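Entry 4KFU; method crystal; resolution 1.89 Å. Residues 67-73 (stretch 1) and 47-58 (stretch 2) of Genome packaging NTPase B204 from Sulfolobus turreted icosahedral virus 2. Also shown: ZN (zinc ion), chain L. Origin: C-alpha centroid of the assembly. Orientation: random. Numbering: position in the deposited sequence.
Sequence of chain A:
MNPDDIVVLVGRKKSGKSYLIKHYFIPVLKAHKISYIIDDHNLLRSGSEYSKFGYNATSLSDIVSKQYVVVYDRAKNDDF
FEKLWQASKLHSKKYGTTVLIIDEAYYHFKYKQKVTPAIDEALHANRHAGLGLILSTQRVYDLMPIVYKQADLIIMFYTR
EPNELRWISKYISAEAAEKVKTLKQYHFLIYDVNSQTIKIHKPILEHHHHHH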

ATOM      1  N   GLN A  67     -12.066  -3.888  14.593  1.00 29.38           N
ATOM      2  CA  GLN A  67     -10.974  -2.911  14.693  1.00 30.05           C
ATOM      3  C   GLN A  67      -9.783  -3.254  13.789  1.00 29.99           C
ATOM      4  O   GLN A  67      -9.272  -2.391  13.079  1.00 28.75           O
ATOM      5  CB  GLN A  67     -10.509  -2.759  16.145  1.00 34.24           C
ATOM      6  CG  GLN A  67      -9.492  -1.639  16.359  1.00 33.09           C
ATOM      7  CD  GLN A  67      -8.981  -1.575  17.790  1.00 35.25           C
ATOM      8  OE1 GLN A  67      -9.019  -2.569  18.516  1.00 36.30           O
ATOM      9  NE2 GLN A  67      -8.502  -0.401  18.201  1.00 35.08           N
ATOM     10  N   TYR A  68      -9.350  -4.513  13.824  1.00 29.31           N
ATOM     11  CA  TYR A  68      -8.309  -4.991  12.928  1.00 27.76           C
ATOM     12  C   TYR A  68      -8.899  -6.050  12.015  1.00 28.02           C
ATOM     13  O   TYR A  68      -9.317  -7.117  12.472  1.00 27.49           O
ATOM     14  CB  TYR A  68      -7.111  -5.517  13.725  1.00 31.00           C
ATOM     15  CG  TYR A  68      -6.469  -4.429  14.558  1.00 31.60           C
ATOM     16  CD1 TYR A  68      -5.679  -3.449  13.963  1.00 32.20           C
ATOM     17  CD2 TYR A  68      -6.675  -4.358  15.931  1.00 35.02           C
ATOM     18  CE1 TYR A  68      -5.097  -2.443  14.710  1.00 30.39           C
ATOM     19  CE2 TYR A  68      -6.099  -3.347  16.690  1.00 35.12           C
ATOM     20  CZ  TYR A  68      -5.310  -2.397  16.074  1.00 36.32           C
ATOM     21  OH  TYR A  68      -4.732  -1.391  16.816  1.00 38.34           O
ATOM     22  N   VAL A  69      -8.942  -5.752  10.718  1.00 23.90           N
ATOM     23  CA  VAL A  69      -9.734  -6.563   9.803  1.00 21.59           C
ATOM     24  C   VAL A  69      -8.997  -6.932   8.516  1.00 26.87           C
ATOM     25  O   VAL A  69      -8.244  -6.133   7.940  1.00 24.06           O
ATOM     26  CB  VAL A  69     -11.114  -5.890   9.523  1.00 27.04           C
ATOM     27  CG1 VAL A  69     -10.926  -4.471   9.058  1.00 24.15           C
ATOM     28  CG2 VAL A  69     -11.935  -6.685   8.511  1.00 30.04           C
ATOM     29  N   VAL A  70      -9.219  -8.168   8.086  1.00 22.82           N
ATOM     30  CA  VAL A  70      -8.595  -8.711   6.893  1.00 25.56           C
ATOM     31  C   VAL A  70      -9.689  -9.198   5.958  1.00 27.74           C
ATOM     32  O   VAL A  70     -10.548 -10.002   6.352  1.00 28.71           O
ATOM     33  CB  VAL A  70      -7.667  -9.886   7.255  1.00 25.54           C
ATOM     34  CG1 VAL A  70      -7.041 -10.490   5.998  1.00 29.12           C
ATOM     35  CG2 VAL A  70      -6.596  -9.435   8.236  1.00 24.28           C
ATOM     36  N   VAL A  71      -9.657  -8.697   4.728  1.00 21.59           N
ATOM     37  CA  VAL A  71     -10.659  -9.005   3.728  1.00 25.68           C
ATOM     38  C   VAL A  71      -9.995  -9.758   2.582  1.00 32.51           C
ATOM     39  O   VAL A  71      -9.174  -9.187   1.862  1.00 27.59           O
ATOM     40  CB  VAL A  71     -11.249  -7.706   3.131  1.00 22.63           C
ATOM     41  CG1 VAL A  71     -12.518  -8.009   2.346  1.00 29.09           C
ATOM     42  CG2 VAL A  71     -11.506  -6.673   4.224  1.00 25.19           C
ATOM     43  N   TYR A  72     -10.341 -11.026   2.386  1.00 30.34           N
ATOM     44  CA  TYR A  72      -9.859 -11.709   1.192  1.00 33.15           C
ATOM     45  C   TYR A  72     -10.676 -11.271  -0.021  1.00 32.54           C
ATOM     46  O   TYR A  72     -11.901 -11.404  -0.031  1.00 32.07           O
ATOM     47  CB  TYR A  72      -9.911 -13.230   1.325  1.00 34.28           C
ATOM     48  CG  TYR A  72      -9.601 -13.892   0.004  1.00 36.32           C
ATOM     49  CD1 TYR A  72      -8.313 -13.868  -0.510  1.00 34.25           C
ATOM     50  CD2 TYR A  72     -10.600 -14.504  -0.749  1.00 41.56           C
ATOM     51  CE1 TYR A  72      -8.015 -14.447  -1.732  1.00 39.80           C
ATOM     52  CE2 TYR A  72     -10.314 -15.093  -1.977  1.00 40.12           C
ATOM     53  CZ  TYR A  72      -9.017 -15.060  -2.462  1.00 42.59           C
ATOM     54  OH  TYR A  72      -8.714 -15.638  -3.677  1.00 45.51           O
ATOM     55  N   ASP A  73      -9.996 -10.759  -1.043  1.00 29.40           N
ATOM     56  CA  ASP A  73     -10.660 -10.235  -2.243  1.00 32.09           C
ATOM     57  C   ASP A  73     -10.593 -11.225  -3.405  1.00 34.86           C
ATOM     58  O   ASP A  73      -9.564 -11.350  -4.073  1.00 31.77           O
ATOM     59  CB  ASP A  73     -10.042  -8.893  -2.649  1.00 30.38           C
ATOM     60  CG  ASP A  73     -10.622  -8.335  -3.939  1.00 32.77           C
ATOM     61  OD1 ASP A  73     -11.698  -8.785  -4.393  1.00 31.22           O
ATOM     62  OD2 ASP A  73      -9.996  -7.421  -4.508  1.00 32.19           O
TER
HETATM   63 ZN    ZN L 308      -8.722  -6.083  -3.640  0.76 24.04          ZN
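Stretch 2 (47-58) GSEYSKFGYNAT

Stretch 2 lies beside the strand of stretch 1 as a short parallel partner, reached through a compact run of turns. Its pairing is brief: Val-69 sits opposite Tyr-55 with CA atoms 4.6 Å apart, and Val-70 opposite Asn-56 at 5.0 Å. Three backbone hydrogen bonds set this register. Tyr-55 N donates to Tyr-68 O at 2.7 Å, Val-70 N donates to Tyr-55 O at 2.8 Å, and Ala-57 N donates to Val-70 O at 3.0 Å. The alternation is that of a parallel ladder, in which Tyr-55 uses both its N and its O to straddle Val-69, while Val-70 does the same around Asn-56. Two CA-H...O contacts, Val-69 CA to Tyr-55 O and Asn-56 CA to Val-70 O, both 3.5 Å, fill the spaces between these bonds.

Beyond Ala-57 a water continues the ladder. It donates to Ala-57 O at 2.8 Å and to Val-70 O at 3.0 Å, and accepts from Tyr-72 N at 3.1 Å, so Val-70 O serves two donors and Tyr-72 N is satisfied without a direct partner in stretch 2.

The approach to the strand is self-supporting. A type I turn runs from Ser-48 to Ser-51, closed by Ser-51 N donating to Ser-48 O at 3.0 Å; next, Phe-53 N donates to Tyr-50 O at 2.8 Å. Ser-51 OG accepts from Ser-48 N at 2.8 Å and donates to Asn-56 OD1 at 2.9 Å, while Asn-56 ND2 donates to Ser-51 O at 3.1 Å and weakly to Gly-54 O at 3.0 Å. Asn-56 thus ties the turn to the strand, with both ends of its amide engaged.

Val-70 is the apolar centre, the residue of stretch 1 most covered by stretch 2. On the side of the sheet it shares with Asn-56, its CG2 lies 3.5 Å from Tyr-50 O and 3.6 Å from Gly-54 N, and its CG1 lies 4.2 Å from Tyr-50 CB. Gly-54 leaves room here: a CB would stand 2.8 Å from Tyr-68 O, a clash. On the other side, which carries Val-69 and Tyr-55, Val-69 CG2 packs against Ala-57 CB at 3.7 Å. Further along, Tyr-72 CD1 reaches Ser-48 CB at 4.1 Å. The rule to read is economical: backbone bonds fix direction and register, one valine fills the hollow under the turns, and serine and asparagine hold the turns in shape.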

ATOM      1  N   GLY A  47      -6.463 -20.366   4.734  1.00 47.63           N
ATOM      2  CA  GLY A  47      -6.589 -18.921   4.818  1.00 43.92           C
ATOM      3  C   GLY A  47      -5.788 -18.133   3.791  1.00 44.96           C
ATOM      4  O   GLY A  47      -5.271 -18.690   2.821  1.00 45.60           O
ATOM      5  N   SER A  48      -5.678 -16.826   4.014  1.00 39.03           N
ATOM      6  CA  SER A  48      -4.948 -15.955   3.102  1.00 34.27           C
ATOM      7  C   SER A  48      -3.688 -15.422   3.771  1.00 31.59           C
ATOM      8  O   SER A  48      -3.493 -15.599   4.978  1.00 27.78           O
ATOM      9  CB  SER A  48      -5.838 -14.808   2.623  1.00 32.14           C
ATOM     10  OG  SER A  48      -6.227 -13.985   3.706  1.00 31.83           O
ATOM     11  N   GLU A  49      -2.839 -14.761   2.988  1.00 27.35           N
ATOM     12  CA  GLU A  49      -1.512 -14.379   3.472  1.00 28.00           C
ATOM     13  C   GLU A  49      -1.554 -13.624   4.798  1.00 26.65           C
ATOM     14  O   GLU A  49      -0.741 -13.869   5.693  1.00 22.66           O
ATOM     15  CB  GLU A  49      -0.761 -13.550   2.428  1.00 28.18           C
ATOM     16  CG  GLU A  49       0.528 -12.942   2.987  1.00 30.65           C
ATOM     17  CD  GLU A  49       1.434 -12.367   1.914  1.00 34.42           C
ATOM     18  OE1 GLU A  49       0.940 -12.074   0.795  1.00 32.92           O
ATOM     19  OE2 GLU A  49       2.645 -12.203   2.196  1.00 34.62           O
ATOM     20  N   TYR A  50      -2.529 -12.737   4.946  1.00 21.35           N
ATOM     21  CA  TYR A  50      -2.578 -11.900   6.145  1.00 26.60           C
ATOM     22  C   TYR A  50      -3.592 -12.364   7.206  1.00 29.63           C
ATOM     23  O   TYR A  50      -3.888 -11.612   8.139  1.00 26.08           O
ATOM     24  CB  TYR A  50      -2.870 -10.446   5.749  1.00 24.03           C
ATOM     25  CG  TYR A  50      -1.697  -9.740   5.091  1.00 24.25           C
ATOM     26  CD1 TYR A  50      -0.779  -9.013   5.848  1.00 23.71           C
ATOM     27  CD2 TYR A  50      -1.515  -9.794   3.716  1.00 24.55           C
ATOM     28  CE1 TYR A  50       0.307  -8.350   5.240  1.00 24.57           C
ATOM     29  CE2 TYR A  50      -0.436  -9.138   3.102  1.00 27.42           C
ATOM     30  CZ  TYR A  50       0.463  -8.419   3.871  1.00 26.15           C
ATOM     31  OH  TYR A  50       1.530  -7.778   3.257  1.00 27.66           O
ATOM     32  N   SER A  51      -4.099 -13.594   7.078  1.00 28.89           N
ATOM     33  CA  SER A  51      -5.109 -14.125   8.015  1.00 27.27           C
ATOM     34  C   SER A  51      -4.771 -13.943   9.495  1.00 27.01           C
ATOM     35  O   SER A  51      -5.646 -13.689  10.313  1.00 29.25           O
ATOM     36  CB  SER A  51      -5.395 -15.607   7.733  1.00 30.79           C
ATOM     37  OG  SER A  51      -6.217 -15.750   6.592  1.00 35.54           O
ATOM     38  N   LYS A  52      -3.497 -14.048   9.843  1.00 29.44           N
ATOM     39  CA  LYS A  52      -3.099 -13.924  11.236  1.00 22.70           C
ATOM     40  C   LYS A  52      -3.154 -12.491  11.776  1.00 27.38           C
ATOM     41  O   LYS A  52      -3.053 -12.273  12.989  1.00 27.46           O
ATOM     42  CB  LYS A  52      -1.685 -14.498  11.426  1.00 33.33           C
ATOM     43  N   PHE A  53      -3.318 -11.514  10.889  1.00 26.88           N
ATOM     44  CA  PHE A  53      -3.167 -10.110  11.278  1.00 26.08           C
ATOM     45  C   PHE A  53      -4.450  -9.354  11.633  1.00 28.16           C
ATOM     46  O   PHE A  53      -4.402  -8.152  11.914  1.00 27.95           O
ATOM     47  CB  PHE A  53      -2.388  -9.348  10.202  1.00 25.36           C
ATOM     48  CG  PHE A  53      -0.961  -9.780  10.098  1.00 25.76           C
ATOM     49  CD1 PHE A  53       0.009  -9.191  10.887  1.00 27.90           C
ATOM     50  CD2 PHE A  53      -0.596 -10.805   9.240  1.00 27.15           C
ATOM     51  CE1 PHE A  53       1.336  -9.595  10.806  1.00 28.62           C
ATOM     52  CE2 PHE A  53       0.731 -11.230   9.155  1.00 30.10           C
ATOM     53  CZ  PHE A  53       1.697 -10.620   9.941  1.00 28.73           C
ATOM     54  N   GLY A  54      -5.583 -10.051  11.638  1.00 25.07           N
ATOM     55  CA  GLY A  54      -6.836  -9.423  12.040  1.00 24.92           C
ATOM     56  C   GLY A  54      -8.047 -10.312  11.848  1.00 25.26           C
ATOM     57  O   GLY A  54      -7.912 -11.484  11.475  1.00 25.16           O
ATOM     58  N   TYR A  55      -9.237  -9.765  12.098  1.00 26.31           N
ATOM     59  CA  TYR A  55     -10.464 -10.553  11.936  1.00 23.59           C
ATOM     60  C   TYR A  55     -10.756 -10.844  10.456  1.00 28.22           C
ATOM     61  O   TYR A  55     -10.835  -9.923   9.634  1.00 26.69           O
ATOM     62  CB  TYR A  55     -11.664  -9.848  12.570  1.00 27.51           C
ATOM     63  CG  TYR A  55     -12.907 -10.723  12.584  1.00 25.12           C
ATOM     64  CD1 TYR A  55     -13.161 -11.590  13.643  1.00 31.85           C
ATOM     65  CD2 TYR A  55     -13.804 -10.707  11.522  1.00 25.85           C
ATOM     66  CE1 TYR A  55     -14.298 -12.411  13.651  1.00 29.10           C
ATOM     67  CE2 TYR A  55     -14.936 -11.521  11.516  1.00 31.45           C
ATOM     68  CZ  TYR A  55     -15.176 -12.369  12.581  1.00 29.71           C
ATOM     69  OH  TYR A  55     -16.303 -13.164  12.575  1.00 29.03           O
ATOM     70  N   ASN A  56     -10.918 -12.124  10.122  1.00 27.19           N
ATOM     71  CA  ASN A  56     -11.199 -12.529   8.744  1.00 24.79           C
ATOM     72  C   ASN A  56     -12.667 -12.278   8.386  1.00 33.40           C
ATOM     73  O   ASN A  56     -13.542 -13.111   8.668  1.00 24.72           O
ATOM     74  CB  ASN A  56     -10.848 -14.001   8.533  1.00 29.18           C
ATOM     75  CG  ASN A  56      -9.341 -14.261   8.524  1.00 38.87           C
ATOM     76  OD1 ASN A  56      -8.850 -15.059   7.722  1.00 47.04           O
ATOM     77  ND2 ASN A  56      -8.607 -13.595   9.411  1.00 31.99           N
ATOM     78  N   ALA A  57     -12.922 -11.134   7.753  1.00 25.61           N
ATOM     79  CA  ALA A  57     -14.275 -10.659   7.477  1.00 25.42           C
ATOM     80  C   ALA A  57     -14.985 -11.446   6.379  1.00 31.82           C
ATOM     81  O   ALA A  57     -14.369 -11.839   5.382  1.00 34.47           O
ATOM     82  CB  ALA A  57     -14.241  -9.182   7.120  1.00 27.11           C
ATOM     83  N   THR A  58     -16.290 -11.660   6.565  1.00 29.85           N
ATOM     84  CA  THR A  58     -17.110 -12.365   5.577  1.00 33.19           C
ATOM     85  C   THR A  58     -18.341 -11.542   5.189  1.00 38.31           C
ATOM     86  O   THR A  58     -19.188 -12.002   4.416  1.00 41.14           O
ATOM     87  CB  THR A  58     -17.572 -13.750   6.095  1.00 29.98           C
ATOM     88  OG1 THR A  58     -18.297 -13.582   7.317  1.00 28.70           O
ATOM     89  CG2 THR A  58     -16.365 -14.671   6.349  1.00 32.32           C
TER
HETATM   90  O   HOH W   1     -11.647 -12.332   4.911  1.00 37.77           O